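Local coordinates for photosystem II assembly protein Ycf48 (Thermosynechococcus elongatus, PDB 5OJ5), which binds the C-terminal propeptide of the D1 protein and probably promotes early photosystem II assembly and the replacement of photodamaged D1, at residues 175-180 with 207-212; 62-65 with 69-72; 258-263 with 298-303; 93-98 with 120-125; 40-45 with 292-297. All coordinates share one frame; numbering follows the deposited sequence.

Interaction 1 (175-180 with 207-212); sequences QALVQE and STWEPG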
# COMPACT_ATOMS: atom_id res chain seq x y z
N GLN A 175 -15.91 4.01 -17.30
CA GLN A 175 -15.60 3.21 -18.48
C GLN A 175 -14.83 1.98 -18.01
O GLN A 175 -13.87 2.09 -17.26
CB GLN A 175 -14.73 4.02 -19.43
CG GLN A 175 -13.96 3.20 -20.52
CD GLN A 175 -12.98 4.07 -21.30
OE1 GLN A 175 -12.82 5.25 -20.99
NE2 GLN A 175 -12.25 3.48 -22.25
N ALA A 176 -15.25 0.83 -18.48
CA ALA A 176 -14.56 -0.41 -18.20
C ALA A 176 -13.32 -0.51 -19.07
O ALA A 176 -13.39 -0.42 -20.30
CB ALA A 176 -15.50 -1.58 -18.46
N LEU A 177 -12.18 -0.66 -18.44
CA LEU A 177 -10.93 -0.92 -19.13
C LEU A 177 -10.60 -2.40 -19.15
O LEU A 177 -10.11 -2.89 -20.16
CB LEU A 177 -9.77 -0.16 -18.48
CG LEU A 177 -9.98 1.33 -18.35
CD1 LEU A 177 -8.76 1.93 -17.70
CD2 LEU A 177 -10.30 1.97 -19.65
N VAL A 178 -10.89 -3.10 -18.05
CA VAL A 178 -10.70 -4.54 -17.97
C VAL A 178 -11.92 -5.11 -17.28
O VAL A 178 -12.22 -4.73 -16.14
CB VAL A 178 -9.43 -4.93 -17.18
CG1 VAL A 178 -9.34 -6.45 -16.97
CG2 VAL A 178 -8.18 -4.42 -17.88
N GLN A 179 -12.61 -6.05 -17.94
CA GLN A 179 -13.74 -6.76 -17.35
C GLN A 179 -13.47 -8.23 -17.14
O GLN A 179 -14.31 -8.92 -16.56
CB GLN A 179 -14.97 -6.64 -18.27
CG GLN A 179 -15.43 -5.23 -18.38
CD GLN A 179 -16.74 -5.09 -19.11
OE1 GLN A 179 -17.79 -5.37 -18.56
NE2 GLN A 179 -16.68 -4.62 -20.35
N GLU A 180 -12.30 -8.73 -17.54
CA GLU A 180 -11.98 -10.16 -17.38
C GLU A 180 -11.37 -10.32 -16.00
O GLU A 180 -10.21 -9.98 -15.77
CB GLU A 180 -11.01 -10.59 -18.48
CG GLU A 180 -11.55 -10.47 -19.85
CD GLU A 180 -10.84 -9.42 -20.65
OE1 GLU A 180 -10.50 -9.74 -21.82
OE2 GLU A 180 -10.66 -8.29 -20.11
N SER A 207 0.23 -11.29 -12.16
CA SER A 207 -0.31 -10.73 -13.38
C SER A 207 0.07 -9.26 -13.47
O SER A 207 0.20 -8.58 -12.45
CB SER A 207 -1.81 -10.87 -13.48
OG SER A 207 -2.17 -12.26 -13.38
N THR A 208 0.22 -8.76 -14.69
CA THR A 208 0.49 -7.35 -14.93
C THR A 208 -0.54 -6.75 -15.89
O THR A 208 -1.11 -7.46 -16.73
CB THR A 208 1.91 -7.11 -15.47
OG1 THR A 208 2.08 -7.85 -16.69
CG2 THR A 208 2.99 -7.53 -14.48
N TRP A 209 -0.73 -5.45 -15.77
CA TRP A 209 -1.60 -4.73 -16.70
C TRP A 209 -1.03 -3.36 -16.93
O TRP A 209 -0.54 -2.73 -16.01
CB TRP A 209 -3.03 -4.61 -16.14
CG TRP A 209 -3.93 -3.82 -17.07
CD1 TRP A 209 -4.60 -4.30 -18.14
CD2 TRP A 209 -4.20 -2.41 -17.01
NE1 TRP A 209 -5.30 -3.26 -18.74
CE2 TRP A 209 -5.08 -2.10 -18.05
CE3 TRP A 209 -3.79 -1.39 -16.15
CZ2 TRP A 209 -5.56 -0.80 -18.27
CZ3 TRP A 209 -4.26 -0.10 -16.37
CH2 TRP A 209 -5.14 0.16 -17.41
N GLU A 210 -1.13 -2.88 -18.17
CA GLU A 210 -0.83 -1.48 -18.45
C GLU A 210 -1.88 -0.94 -19.39
O GLU A 210 -2.50 -1.69 -20.14
CB GLU A 210 0.55 -1.28 -19.07
CG GLU A 210 0.76 -1.96 -20.33
CD GLU A 210 2.15 -1.62 -20.86
OE1 GLU A 210 2.42 -0.44 -21.18
OE2 GLU A 210 2.97 -2.55 -20.90
N PRO A 211 -2.06 0.39 -19.39
CA PRO A 211 -3.06 1.02 -20.25
C PRO A 211 -2.89 0.55 -21.67
O PRO A 211 -1.77 0.43 -22.18
CB PRO A 211 -2.73 2.51 -20.11
CG PRO A 211 -2.24 2.62 -18.72
CD PRO A 211 -1.50 1.33 -18.42
N GLY A 212 -4.02 0.30 -22.32
CA GLY A 212 -4.05 -0.23 -23.64
C GLY A 212 -4.31 -1.71 -23.69
O GLY A 212 -4.85 -2.19 -24.68
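The indole of Trp209 carries this contact from the side of 207-212, and Leu177 and Val178 carry it from the other. Just before the indole, Thr208 OG1 is hydrogen-bonded to His219 NE2, which ties 205-209 to 217-220. Trp209 follows with CG anti to its backbone N (chi1 178°), which sends the ring across to 175-180. Val178 CG2 comes within 3.2 Å of Trp209 NE1 and 3.6 Å of Trp209 CD1. That approach is tight, and the two side chains run past each other in opposite directions. At the six-membered end, Leu177 CD1 lies 4.0 Å from Trp209 CH2, with the leucine roughly at right angles to the tryptophan. The buried NE1 is satisfied by Gln213 O. Further along, Pro211 N sits 3.6 Å above one ring face, displaced from the ring centre, so the chain curls back over its own indole. All of 207-212 belongs to the Arg-rich patch. Leu177 and Val178 sit opposite the single residue Ile164, a classic bulge in the strand pairing. Trp209 also touches Ile164 of strand 164-167 and Tyr196 of strand 196-199. The indole thus fills the seam between two adjacent four-stranded propeller blades, 144-178 and 187-220.

Interaction 2 (62-65 with 69-72); sequences SFID and GWLV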
# COMPACT_ATOMS: atom_id res chain seq x y z
N SER A 62 -3.29 9.00 2.46
CA SER A 62 -2.97 9.88 1.33
C SER A 62 -2.97 11.33 1.79
O SER A 62 -3.78 11.70 2.66
CB SER A 62 -3.97 9.65 0.19
OG SER A 62 -3.61 10.38 -0.98
N PHE A 63 -2.08 12.13 1.22
CA PHE A 63 -1.94 13.52 1.58
C PHE A 63 -2.42 14.46 0.46
O PHE A 63 -2.17 14.24 -0.73
CB PHE A 63 -0.49 13.85 1.95
CG PHE A 63 -0.17 13.50 3.38
CD1 PHE A 63 -0.21 14.47 4.38
CD2 PHE A 63 0.10 12.21 3.75
CE1 PHE A 63 0.02 14.14 5.71
CE2 PHE A 63 0.33 11.89 5.10
CZ PHE A 63 0.28 12.86 6.07
N ILE A 64 -3.08 15.53 0.88
CA ILE A 64 -3.39 16.66 0.00
C ILE A 64 -2.14 17.46 -0.29
O ILE A 64 -1.88 17.85 -1.43
CB ILE A 64 -4.43 17.54 0.70
CG1 ILE A 64 -5.76 16.78 0.79
CG2 ILE A 64 -4.60 18.88 -0.03
CD1 ILE A 64 -6.65 17.02 1.92
N ASP A 65 -1.37 17.75 0.75
CA ASP A 65 -0.15 18.53 0.65
C ASP A 65 0.76 18.02 1.76
O ASP A 65 0.53 16.95 2.34
CB ASP A 65 -0.46 20.03 0.68
CG ASP A 65 -1.15 20.47 1.95
OD1 ASP A 65 -0.92 19.90 3.01
OD2 ASP A 65 -1.87 21.47 1.92
N GLY A 69 -3.57 15.58 5.48
CA GLY A 69 -3.78 14.26 4.93
C GLY A 69 -4.82 13.48 5.68
O GLY A 69 -5.36 13.92 6.70
N TRP A 70 -5.10 12.29 5.16
CA TRP A 70 -6.17 11.41 5.63
C TRP A 70 -5.69 9.97 5.67
O TRP A 70 -4.91 9.55 4.80
CB TRP A 70 -7.40 11.51 4.69
CG TRP A 70 -8.11 12.83 4.76
CD1 TRP A 70 -7.78 13.97 4.11
CD2 TRP A 70 -9.23 13.14 5.58
NE1 TRP A 70 -8.64 15.00 4.49
CE2 TRP A 70 -9.56 14.49 5.36
CE3 TRP A 70 -10.02 12.38 6.45
CZ2 TRP A 70 -10.65 15.12 5.99
CZ3 TRP A 70 -11.12 13.03 7.04
CH2 TRP A 70 -11.41 14.35 6.80
N LEU A 71 -6.21 9.22 6.63
CA LEU A 71 -6.00 7.78 6.67
C LEU A 71 -7.35 7.10 6.85
O LEU A 71 -8.32 7.70 7.34
CB LEU A 71 -4.98 7.37 7.72
CG LEU A 71 -5.26 7.67 9.20
CD1 LEU A 71 -6.30 6.69 9.79
CD2 LEU A 71 -3.97 7.63 10.01
N VAL A 72 -7.39 5.83 6.42
CA VAL A 72 -8.63 5.06 6.43
C VAL A 72 -8.33 3.64 6.86
O VAL A 72 -7.21 3.13 6.69
CB VAL A 72 -9.35 5.05 5.06
CG1 VAL A 72 -9.69 6.45 4.63
CG2 VAL A 72 -8.53 4.33 3.99
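Ser62 N and Trp70 O make a 2.9 Å hydrogen bond that is close to straight, with an N-H...O angle of 165°. Trp70 N returns a matching bond of 2.9 Å to Ser62 O. The two residues therefore form an antiparallel hydrogen-bonded pair. Phe63 and Gly69 make the next pair, a non-hydrogen-bonded one, where the CA atoms are only 3.9 Å apart. Gly69 has no side chain, and the Phe63 ring lies over its CA in a CH-pi contact. Gly69 CA is 4.0 Å from the centroid of the Phe63 ring and 26° off the ring normal. CG of Phe63 stands beside its backbone N (chi1 -83°), which swings the ring over toward the neighbouring strand. Trp70 is on the face opposite Phe63. Ile64, just past the strand end, runs alongside the indole in the same direction. Ile64 CD1 meets the indole at its edge and in its plane, 3.8 Å from Trp70 NE1. In the next blade, Gly127 O accepts from that NE1 and Phe107 N bonds to Ser62 OG. Asp65 OD1 braces the turn through His67 N and His68 N. This is a beta hairpin with a five-residue loop, of the kind that builds the four-stranded antiparallel blades of a beta-propeller.

Interaction 3 (258-263 with 298-303); sequences WGELLS and GGQTWQ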
# COMPACT_ATOMS: atom_id res chain seq x y z
N TRP A 258 14.49 -12.78 -13.51
CA TRP A 258 14.55 -12.45 -12.10
C TRP A 258 15.94 -12.82 -11.59
O TRP A 258 16.55 -13.80 -12.04
CB TRP A 258 13.42 -13.16 -11.33
CG TRP A 258 12.11 -12.51 -11.55
CD1 TRP A 258 11.22 -12.71 -12.58
CD2 TRP A 258 11.58 -11.45 -10.80
NE1 TRP A 258 10.16 -11.88 -12.48
CE2 TRP A 258 10.34 -11.09 -11.38
CE3 TRP A 258 11.99 -10.78 -9.63
CZ2 TRP A 258 9.55 -10.11 -10.88
CZ3 TRP A 258 11.17 -9.79 -9.15
CH2 TRP A 258 9.97 -9.50 -9.76
N GLY A 259 16.42 -12.01 -10.67
CA GLY A 259 17.73 -12.18 -10.07
C GLY A 259 17.74 -13.20 -8.95
O GLY A 259 16.77 -13.92 -8.71
N GLU A 260 18.88 -13.25 -8.25
CA GLU A 260 19.05 -14.18 -7.15
C GLU A 260 18.05 -13.95 -6.03
O GLU A 260 17.63 -12.83 -5.74
CB GLU A 260 20.49 -14.10 -6.59
CG GLU A 260 20.71 -13.05 -5.47
CD GLU A 260 22.17 -12.86 -5.01
OE1 GLU A 260 22.87 -12.00 -5.57
OE2 GLU A 260 22.61 -13.57 -4.06
N LEU A 261 17.67 -15.03 -5.39
CA LEU A 261 16.78 -14.97 -4.25
C LEU A 261 17.58 -14.54 -3.03
O LEU A 261 18.52 -15.22 -2.63
CB LEU A 261 16.12 -16.34 -4.10
CG LEU A 261 14.91 -16.37 -3.17
CD1 LEU A 261 13.80 -15.40 -3.61
CD2 LEU A 261 14.39 -17.79 -3.04
N LEU A 262 17.22 -13.40 -2.44
CA LEU A 262 17.94 -12.81 -1.32
C LEU A 262 17.23 -13.14 -0.02
O LEU A 262 16.00 -13.28 0.03
CB LEU A 262 18.02 -11.29 -1.47
CG LEU A 262 18.74 -10.80 -2.72
CD1 LEU A 262 18.46 -9.33 -2.98
CD2 LEU A 262 20.24 -11.06 -2.60
N SER A 263 18.03 -13.28 1.05
CA SER A 263 17.53 -13.52 2.40
C SER A 263 18.00 -12.36 3.25
O SER A 263 19.10 -12.40 3.83
CB SER A 263 18.09 -14.83 2.95
OG SER A 263 17.81 -15.87 2.05
N GLY A 298 20.38 -0.26 -2.48
CA GLY A 298 19.39 -0.66 -3.46
C GLY A 298 18.83 -2.06 -3.26
O GLY A 298 18.23 -2.63 -4.18
N GLY A 299 18.99 -2.65 -2.09
CA GLY A 299 18.39 -3.93 -1.81
C GLY A 299 19.36 -5.06 -1.77
O GLY A 299 18.94 -6.20 -1.53
N GLN A 300 20.65 -4.81 -2.03
CA GLN A 300 21.64 -5.89 -2.02
C GLN A 300 21.94 -6.38 -0.62
O GLN A 300 22.04 -7.60 -0.40
CB GLN A 300 22.91 -5.42 -2.72
CG GLN A 300 22.73 -5.29 -4.22
CD GLN A 300 22.12 -6.55 -4.84
OE1 GLN A 300 22.70 -7.63 -4.78
NE2 GLN A 300 20.94 -6.41 -5.44
N THR A 301 22.17 -5.46 0.31
CA THR A 301 22.48 -5.84 1.68
C THR A 301 21.64 -5.04 2.63
O THR A 301 21.19 -3.92 2.33
CB THR A 301 23.94 -5.66 2.05
OG1 THR A 301 24.28 -4.28 2.07
CG2 THR A 301 24.84 -6.39 1.05
N TRP A 302 21.40 -5.63 3.78
CA TRP A 302 20.38 -5.13 4.68
C TRP A 302 20.93 -5.03 6.09
O TRP A 302 21.77 -5.82 6.52
CB TRP A 302 19.17 -6.11 4.69
CG TRP A 302 18.50 -6.12 3.33
CD1 TRP A 302 18.84 -6.89 2.25
CD2 TRP A 302 17.40 -5.29 2.91
NE1 TRP A 302 18.00 -6.59 1.20
CE2 TRP A 302 17.14 -5.61 1.57
CE3 TRP A 302 16.65 -4.29 3.53
CZ2 TRP A 302 16.13 -4.99 0.85
CZ3 TRP A 302 15.65 -3.67 2.82
CH2 TRP A 302 15.40 -4.02 1.49
N GLN A 303 20.38 -4.09 6.81
CA GLN A 303 20.64 -3.92 8.22
C GLN A 303 19.29 -3.82 8.91
O GLN A 303 18.28 -3.42 8.31
CB GLN A 303 21.49 -2.68 8.47
CG GLN A 303 22.90 -2.83 7.88
CD GLN A 303 23.84 -1.67 8.16
OE1 GLN A 303 23.41 -0.60 8.61
NE2 GLN A 303 25.15 -1.91 7.96
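Leu262 reaches the backbone of Gly299 and Gln300 in an Asp box, the turn that marks BNR repeats. Here the motif reads Ser295, Asp297, Gly299, Thr301 and Trp302, and it leads from strand 292-295 to strand 303-304 of one propeller blade. The main contact is apolar against backbone. Leu262 CD1 lies 3.5 Å from Gly299 O. Leu262 CD2 stands farther off, 4.5 Å from Gln300 O. CG of Leu262 sits anti to its carbonyl carbon (chi1 -60°), and this carries the methyl groups across to the turn. The polar approach is looser. Glu260 OE1 and Gln300 OE1 are 4.4 Å apart at the exposed surface, and they are not bonded. No hydrogen bond joins the two segments. The polar bonds instead hold the turn itself. Ser295 OG is bonded to Gly299 N and Thr301 O, and Thr301 OG1 is bonded to Asp297 OD2. Leu262 and Trp302 both touch Ile247 of strand 246-251, so the Asp box of one blade packs against its neighbour. The Gly299 O that the leucine methyl touches also accepts a weak bond of 2.9 Å from Trp302 NE1, bent to 127° at the hydrogen.

Interaction 4 (93-98 with 120-125); sequences LVLDHS and IMLHTT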
# COMPACT_ATOMS: atom_id res chain seq x y z
N LEU A 93 -18.22 9.38 9.67
CA LEU A 93 -19.31 9.72 8.77
C LEU A 93 -20.57 8.99 9.17
O LEU A 93 -20.54 7.82 9.59
CB LEU A 93 -18.91 9.41 7.34
CG LEU A 93 -17.79 10.31 6.76
CD1 LEU A 93 -17.27 9.68 5.49
CD2 LEU A 93 -18.27 11.74 6.54
N VAL A 94 -21.71 9.67 9.02
CA VAL A 94 -22.98 9.07 9.36
C VAL A 94 -23.43 8.30 8.12
O VAL A 94 -24.16 8.80 7.27
CB VAL A 94 -24.00 10.09 9.86
CG1 VAL A 94 -25.33 9.37 10.18
CG2 VAL A 94 -23.51 10.79 11.09
N LEU A 95 -22.97 7.08 8.02
CA LEU A 95 -23.26 6.14 6.95
C LEU A 95 -24.38 5.21 7.39
O LEU A 95 -24.86 5.27 8.53
CB LEU A 95 -22.02 5.32 6.59
CG LEU A 95 -20.80 6.13 6.23
CD1 LEU A 95 -19.55 5.25 6.11
CD2 LEU A 95 -21.04 6.85 4.89
N ASP A 96 -24.80 4.33 6.49
CA ASP A 96 -25.84 3.38 6.91
C ASP A 96 -25.35 2.37 7.96
O ASP A 96 -26.16 1.89 8.77
CB ASP A 96 -26.51 2.72 5.71
CG ASP A 96 -25.56 1.96 4.84
OD1 ASP A 96 -24.36 2.29 4.77
OD2 ASP A 96 -26.06 1.04 4.17
N HIS A 97 -24.07 2.03 7.97
CA HIS A 97 -23.52 1.17 9.00
C HIS A 97 -22.04 1.48 9.04
O HIS A 97 -21.52 2.20 8.19
CB HIS A 97 -23.80 -0.32 8.73
CG HIS A 97 -23.19 -0.83 7.46
ND1 HIS A 97 -21.88 -1.23 7.37
CD2 HIS A 97 -23.75 -1.09 6.25
CE1 HIS A 97 -21.63 -1.66 6.15
NE2 HIS A 97 -22.75 -1.58 5.44
N SER A 98 -21.33 0.92 10.02
CA SER A 98 -19.90 1.14 10.14
C SER A 98 -19.07 -0.11 9.89
O SER A 98 -17.90 -0.13 10.25
CB SER A 98 -19.53 1.69 11.51
OG SER A 98 -19.89 0.76 12.51
N ILE A 120 -18.51 0.61 -1.44
CA ILE A 120 -18.75 2.00 -1.07
C ILE A 120 -17.68 2.83 -1.74
O ILE A 120 -16.52 2.42 -1.87
CB ILE A 120 -18.74 2.19 0.47
CG1 ILE A 120 -19.10 3.63 0.86
CG2 ILE A 120 -17.43 1.72 1.10
CD1 ILE A 120 -19.53 3.78 2.30
N MET A 121 -18.11 4.03 -2.14
CA MET A 121 -17.22 5.05 -2.69
C MET A 121 -17.62 6.40 -2.12
O MET A 121 -18.79 6.78 -2.18
CB MET A 121 -17.29 5.07 -4.22
CG MET A 121 -16.44 6.18 -4.85
SD MET A 121 -16.42 6.15 -6.63
CE MET A 121 -15.46 4.68 -6.92
N LEU A 122 -16.63 7.11 -1.60
CA LEU A 122 -16.80 8.46 -1.09
C LEU A 122 -15.89 9.40 -1.87
O LEU A 122 -14.80 9.01 -2.34
CB LEU A 122 -16.39 8.51 0.38
CG LEU A 122 -17.08 7.50 1.30
CD1 LEU A 122 -16.49 7.56 2.70
CD2 LEU A 122 -18.56 7.70 1.34
N HIS A 123 -16.33 10.64 -1.99
CA HIS A 123 -15.64 11.63 -2.79
C HIS A 123 -15.70 12.98 -2.11
O HIS A 123 -16.73 13.36 -1.52
CB HIS A 123 -16.30 11.67 -4.18
CG HIS A 123 -15.71 12.66 -5.15
ND1 HIS A 123 -16.46 13.68 -5.67
CD2 HIS A 123 -14.50 12.74 -5.72
CE1 HIS A 123 -15.72 14.37 -6.53
NE2 HIS A 123 -14.52 13.83 -6.57
N THR A 124 -14.65 13.76 -2.28
CA THR A 124 -14.56 15.13 -1.79
C THR A 124 -13.86 15.98 -2.84
O THR A 124 -12.95 15.51 -3.53
CB THR A 124 -13.79 15.20 -0.43
OG1 THR A 124 -13.78 16.55 0.03
CG2 THR A 124 -12.35 14.75 -0.54
N THR A 125 -14.24 17.25 -2.89
CA THR A 125 -13.52 18.22 -3.69
C THR A 125 -12.94 19.34 -2.85
O THR A 125 -12.36 20.27 -3.42
CB THR A 125 -14.40 18.81 -4.79
OG1 THR A 125 -15.52 19.42 -4.17
CG2 THR A 125 -14.84 17.75 -5.75
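Leu93, Leu95 and Leu122 form part of the apolar site that receives the bound D1 peptide. The first two come from the loop that leads from one propeller blade to the next, and Leu122 comes from strand 120-124. Val94, between the two loop leucines, is the centre of an inverse gamma turn. The turn is closed by a weak bond of 3.0 Å from Leu95 N to Leu93 O. It directs Leu93 and Leu95 toward the strand, while the Val94 backbone hydrogen-bonds to the peptide. Leu93 and Leu122 then meet tip to tip, with Leu93 CD1 3.6 Å from Leu122 CD1. The other branch of Leu122 turns to the second loop leucine, where Leu122 CD2 is 4.4 Å from Leu95 CD2. Leu95 also crosses Ile120 at a slant, and Leu95 CD1 lies 4.1 Å from Ile120 CD1. Ile120 holds CG1 anti to its backbone N (chi1 -176°), an extended branch that brings CD1 up to the loop. No hydrogen bond crosses the contact, which is apolar throughout. Beneath the loop, Leu95, Ile120 and Leu122 all pack on Phe102 of strand 101-108. Strand 120-124 itself runs between strands 111-117 and 132-133, so the loop from the preceding blade packs on the face of this sheet that carries Ile120, Leu122 and Phe102.

Interaction 5 (40-45 with 292-297); sequences PALDYN and LLCSQD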
# COMPACT_ATOMS: atom_id res chain seq x y z
N PRO A 40 23.76 -6.75 10.69
CA PRO A 40 24.16 -5.56 11.44
C PRO A 40 22.94 -4.72 11.78
O PRO A 40 21.95 -4.71 11.05
CB PRO A 40 25.12 -4.83 10.49
CG PRO A 40 25.58 -5.85 9.54
CD PRO A 40 24.42 -6.80 9.36
N ALA A 41 23.05 -4.01 12.91
CA ALA A 41 22.03 -3.07 13.34
C ALA A 41 22.29 -1.72 12.70
O ALA A 41 23.42 -1.21 12.78
CB ALA A 41 22.08 -2.92 14.85
N LEU A 42 21.24 -1.11 12.18
CA LEU A 42 21.31 0.23 11.64
C LEU A 42 21.79 1.21 12.70
O LEU A 42 21.48 1.06 13.88
CB LEU A 42 19.90 0.62 11.19
CG LEU A 42 19.63 1.68 10.13
CD1 LEU A 42 20.33 1.32 8.83
CD2 LEU A 42 18.12 1.81 9.96
N ASP A 43 22.47 2.26 12.25
CA ASP A 43 23.06 3.26 13.14
C ASP A 43 22.08 4.32 13.61
O ASP A 43 22.37 5.01 14.60
CB ASP A 43 24.24 3.96 12.47
CG ASP A 43 25.50 3.13 12.49
OD1 ASP A 43 25.53 2.09 13.19
OD2 ASP A 43 26.47 3.55 11.82
N TYR A 44 20.94 4.48 12.94
CA TYR A 44 19.97 5.50 13.34
C TYR A 44 18.58 4.95 13.07
O TYR A 44 18.35 4.36 12.02
CB TYR A 44 20.13 6.80 12.55
CG TYR A 44 18.99 7.84 12.75
CD1 TYR A 44 18.78 8.50 13.97
CD2 TYR A 44 18.08 8.11 11.73
CE1 TYR A 44 17.74 9.42 14.14
CE2 TYR A 44 17.04 9.03 11.90
CZ TYR A 44 16.87 9.65 13.10
OH TYR A 44 15.83 10.56 13.28
N ASN A 45 17.68 5.12 14.02
CA ASN A 45 16.30 4.72 13.83
C ASN A 45 15.47 5.97 13.53
O ASN A 45 15.23 6.77 14.45
CB ASN A 45 15.76 4.07 15.09
CG ASN A 45 14.24 3.92 14.99
OD1 ASN A 45 13.70 3.65 13.90
ND2 ASN A 45 13.54 4.20 16.07
N LEU A 292 11.86 -4.80 10.71
CA LEU A 292 12.00 -3.66 9.83
C LEU A 292 13.46 -3.53 9.47
O LEU A 292 14.30 -3.37 10.36
CB LEU A 292 11.47 -2.39 10.48
CG LEU A 292 11.48 -1.14 9.58
CD1 LEU A 292 10.58 -1.31 8.37
CD2 LEU A 292 11.05 0.10 10.37
N LEU A 293 13.77 -3.60 8.17
CA LEU A 293 15.12 -3.58 7.67
C LEU A 293 15.29 -2.45 6.67
O LEU A 293 14.33 -2.02 6.01
CB LEU A 293 15.46 -4.89 6.97
CG LEU A 293 15.15 -6.21 7.72
CD1 LEU A 293 15.72 -7.39 6.88
CD2 LEU A 293 15.52 -6.27 9.13
N CYS A 294 16.54 -2.00 6.53
CA CYS A 294 16.90 -0.97 5.58
C CYS A 294 18.12 -1.41 4.79
O CYS A 294 19.10 -1.90 5.35
CB CYS A 294 17.18 0.35 6.29
SG CYS A 294 17.73 1.69 5.26
N SER A 295 18.06 -1.19 3.48
CA SER A 295 19.21 -1.33 2.61
C SER A 295 19.58 0.04 2.07
O SER A 295 18.71 0.81 1.63
CB SER A 295 18.85 -2.26 1.46
OG SER A 295 19.92 -2.25 0.51
N GLN A 296 20.86 0.36 2.08
CA GLN A 296 21.36 1.62 1.55
C GLN A 296 22.06 1.42 0.22
O GLN A 296 22.60 2.38 -0.34
CB GLN A 296 22.27 2.31 2.60
CG GLN A 296 21.43 2.73 3.81
CD GLN A 296 22.22 3.27 4.97
OE1 GLN A 296 22.55 4.45 5.00
NE2 GLN A 296 22.50 2.42 5.95
N ASP A 297 22.00 0.23 -0.34
CA ASP A 297 22.64 -0.10 -1.60
C ASP A 297 21.63 -0.70 -2.56
O ASP A 297 21.95 -1.60 -3.34
CB ASP A 297 23.88 -0.99 -1.43
CG ASP A 297 23.61 -2.29 -0.67
OD1 ASP A 297 22.43 -2.70 -0.54
OD2 ASP A 297 24.60 -2.93 -0.19
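Leu42 carries CG on the far side from its backbone N (chi1 -156°), and this turn sends both methyl groups toward strand 292-295. Gln296 has CG beside its backbone N (chi1 -67°), and the chain beyond is extended, so its amide reaches back to the leucine. Leu42 is modelled in two conformations, and the distances here belong to one of them, so the exact methyl contacts are less certain. In that copy Leu42 CD2 lies 4.1 Å from Cys294 CB. The other branch lies alongside, with Leu42 CD1 4.2 Å from the same Cys294 CB. In that copy both methyls rest on the root of the cysteine side chain. Leu42 CD1 also meets the glutamine amide, 3.8 Å from Gln296 NE2, where the two side chains pass at a slant. This is simple packing of a methyl on a polar end, and no hydrogen bond joins the two segments. Trp284 of strand 283-287 extends the apolar patch, touching both Leu42 and Cys294. Main-chain hydrogen bonds of Pro40 and Leu42 with Gln304 hold the N-terminal segment beside the outer strand 303-304. A few residues later the chain enters strand 47-51, which pairs with the C-terminal strand 334-338. The leucine therefore packs the N-terminal segment on the blade 272-304. The pairing that follows is the closure, often called velcro, by which beta-propellers seal their ring.

In the fold
From the N terminus, interaction 5 opens first, at 40-45. Interaction 2 then closes a short hairpin within one blade. Interaction 4 closes a loop of 21 residues and joins the following linker to the next blade. Interaction 1 comes later, linking two further blades. All three lie within the long span that interaction 5 closes when the chain reaches 292-297. Interaction 3 crosses interaction 5, because 258-263 precedes 292-297 and 298-303 follows it. These two touch, and their centres are about 14 Å apart. Interactions 3 and 4 lie on opposite sides of the chain's centre, about 42 Å between centres. Together the contacts tie the ring within blades, between blades and at its N-terminal segment.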